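Local structure of copper induced nitroreductase D (Lactococcus lactis, 2WQF) at residues 135-138 / 139-143. The protein binds flavin mononucleotide as a copper-induced nitroreductase that takes part in defence against oxidative stress, probably acting as an FMN-dependent oxidoreductase. Sequence-based numbering, arbitrary orientation. Where two conformers were deposited one is given.
With FMN (flavin mononucleotide), chain B.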
loop_
_atom_site.group_PDB
_atom_site.type_symbol
_atom_site.label_atom_id
_atom_site.label_comp_id
_atom_site.label_asym_id
_atom_site.label_seq_id
_atom_site.Cartn_x
_atom_site.Cartn_y
_atom_site.Cartn_z
ATOM N N VAL A 135 5.104 -2.311 2.068
ATOM C CA VAL A 135 6.093 -1.588 1.256
ATOM C C VAL A 135 6.815 -0.536 2.076
ATOM O O VAL A 135 7.980 -0.262 1.826
ATOM C CB VAL A 135 5.529 -0.972 -0.071
ATOM C CG1 VAL A 135 4.926 -2.054 -0.919
ATOM C CG2 VAL A 135 4.508 0.148 0.207
ATOM N N ASN A 136 6.135 0.045 3.076
ATOM C CA ASN A 136 6.817 1.012 3.907
ATOM C C ASN A 136 7.938 0.329 4.711
ATOM O O ASN A 136 9.025 0.886 4.867
ATOM C CB ASN A 136 5.847 1.820 4.815
ATOM C CG ASN A 136 5.195 2.971 4.080
ATOM O OD1 ASN A 136 5.669 3.379 3.014
ATOM N ND2 ASN A 136 4.100 3.488 4.628
ATOM N N VAL A 137 7.658 -0.854 5.243
ATOM C CA VAL A 137 8.663 -1.624 5.956
ATOM C C VAL A 137 9.805 -2.023 5.012
ATOM O O VAL A 137 10.981 -1.867 5.316
ATOM C CB VAL A 137 8.055 -2.865 6.635
ATOM C CG1 VAL A 137 9.141 -3.811 7.124
ATOM C CG2 VAL A 137 7.157 -2.448 7.802
ATOM N N TRP A 138 9.426 -2.495 3.843
ATOM C CA TRP A 138 10.378 -2.951 2.831
ATOM C C TRP A 138 11.348 -1.819 2.477
ATOM O O TRP A 138 12.564 -2.016 2.404
ATOM C CB TRP A 138 9.567 -3.395 1.606
ATOM C CG TRP A 138 10.246 -4.219 0.558
ATOM C CD1 TRP A 138 11.578 -4.443 0.395
ATOM C CD2 TRP A 138 9.583 -4.895 -0.518
ATOM N NE1 TRP A 138 11.784 -5.272 -0.710
ATOM C CE2 TRP A 138 10.567 -5.550 -1.273
ATOM C CE3 TRP A 138 8.241 -5.041 -0.888
ATOM C CZ2 TRP A 138 10.247 -6.312 -2.399
ATOM C CZ3 TRP A 138 7.930 -5.789 -2.005
ATOM C CH2 TRP A 138 8.934 -6.423 -2.740
ATOM N N THR A 139 10.797 -0.642 2.226
ATOM C CA THR A 139 11.598 0.498 1.862
ATOM C C THR A 139 12.459 0.973 3.029
ATOM O O THR A 139 13.624 1.346 2.844
ATOM C CB THR A 139 10.712 1.665 1.333
ATOM O OG1 THR A 139 9.905 1.186 0.252
ATOM C CG2 THR A 139 11.577 2.807 0.863
ATOM N N ALA A 140 11.910 0.939 4.242
ATOM C CA ALA A 140 12.684 1.325 5.419
ATOM C C ALA A 140 13.910 0.396 5.605
ATOM O O ALA A 140 15.016 0.839 5.947
ATOM C CB ALA A 140 11.797 1.346 6.671
ATOM N N LEU A 141 13.700 -0.895 5.382
ATOM C CA LEU A 141 14.786 -1.875 5.460
ATOM C C LEU A 141 15.844 -1.581 4.385
ATOM O O LEU A 141 17.052 -1.651 4.654
ATOM C CB LEU A 141 14.233 -3.282 5.303
ATOM C CG LEU A 141 13.398 -3.830 6.458
ATOM C CD1 LEU A 141 12.768 -5.161 6.069
ATOM C CD2 LEU A 141 14.217 -3.978 7.706
ATOM N N ALA A 142 15.409 -1.229 3.178
ATOM C CA ALA A 142 16.351 -0.916 2.112
ATOM C C ALA A 142 17.207 0.282 2.504
ATOM O O ALA A 142 18.386 0.349 2.166
ATOM C CB ALA A 142 15.623 -0.673 0.789
ATOM N N GLU A 143 16.619 1.240 3.227
ATOM C CA GLU A 143 17.382 2.403 3.658
ATOM C C GLU A 143 18.468 2.036 4.680
ATOM O O GLU A 143 19.487 2.725 4.777
ATOM C CB GLU A 143 16.458 3.503 4.186
ATOM C CG GLU A 143 15.663 4.172 3.071
ATOM C CD GLU A 143 16.521 5.068 2.177
ATOM O OE1 GLU A 143 16.798 6.241 2.565
ATOM O OE2 GLU A 143 16.921 4.585 1.088
HETATM N N1 FMN B . 7.601 -11.461 -5.349
HETATM C C2 FMN B . 7.809 -12.885 -5.050
HETATM O O2 FMN B . 8.897 -13.387 -5.221
HETATM N N3 FMN B . 6.682 -13.666 -4.632
HETATM C C4 FMN B . 5.419 -13.132 -4.460
HETATM O O4 FMN B . 4.542 -13.819 -4.014
HETATM C C4A FMN B . 5.207 -11.717 -4.781
HETATM N N5 FMN B . 4.058 -11.136 -4.697
HETATM C C5A FMN B . 4.010 -9.638 -4.668
HETATM C C6 FMN B . 2.751 -8.971 -4.200
HETATM C C7 FMN B . 2.664 -7.651 -4.086
HETATM C C7M FMN B . 1.357 -7.033 -3.641
HETATM C C8 FMN B . 3.883 -6.816 -4.414
HETATM C C8M FMN B . 3.831 -5.310 -4.222
HETATM C C9 FMN B . 5.007 -7.388 -4.860
HETATM C C9A FMN B . 5.095 -8.888 -4.992
HETATM N N10 FMN B . 6.262 -9.555 -5.476
HETATM C C10 FMN B . 6.395 -10.922 -5.226
HETATM C "C1'" FMN B . 7.434 -8.808 -5.911
HETATM C "C2'" FMN B . 7.178 -8.131 -7.255
HETATM O "O2'" FMN B . 7.214 -9.100 -8.271
HETATM C "C3'" FMN B . 8.239 -7.043 -7.436
HETATM O "O3'" FMN B . 7.952 -6.075 -6.446
HETATM C "C4'" FMN B . 8.129 -6.395 -8.827
HETATM O "O4'" FMN B . 8.527 -7.319 -9.829
HETATM C "C5'" FMN B . 8.975 -5.128 -8.942
HETATM O "O5'" FMN B . 10.327 -5.454 -8.655
HETATM P P FMN B . 11.096 -4.719 -7.418
HETATM O O1P FMN B . 10.979 -3.257 -7.569
HETATM O O2P FMN B . 10.428 -5.209 -6.076
HETATM O O3P FMN B . 12.601 -5.221 -7.516
HETATM O O HOH W 1 7.130 3.019 0.562
#
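T139 OG1 and T139 N both donate to V135 O, one turn back in alpha-helix 121-143 of this nitroreductase-family fold. The side chain starts at CB, 3.4 Å from V135 O. OG1 stands beside its own backbone N (chi1 -55°), which folds the hydroxyl back to donate at 2.9 Å to V135 O, while the T139 amide reaches the same oxygen from the opposite face of the carbonyl plane. The T139 side chain also packs on R10 and on F3 of the second subunit. Threonine suits this buried place because its hydroxyl finds an acceptor in the preceding turn; an alanine here would probably cost V135 O its hydroxyl donor, leaving the T139 amide bond, and take from the water its weak link to OG1. That water also donates to OD1 of N136, whose ND2 is hydrogen-bonded to S37 OG. On another side of the helix, V137 and L141 lie side by side, CG1 4.0 Å from CD1, branched aliphatics fitted to the core between helix 23-35 and strands 97-104 and 171-182. W138 instead serves the flavin site: its broad indole offers R10 a cation-pi surface, NE1 donates to R11 O, and CZ2 lies 3.8 Å from FMN O2P.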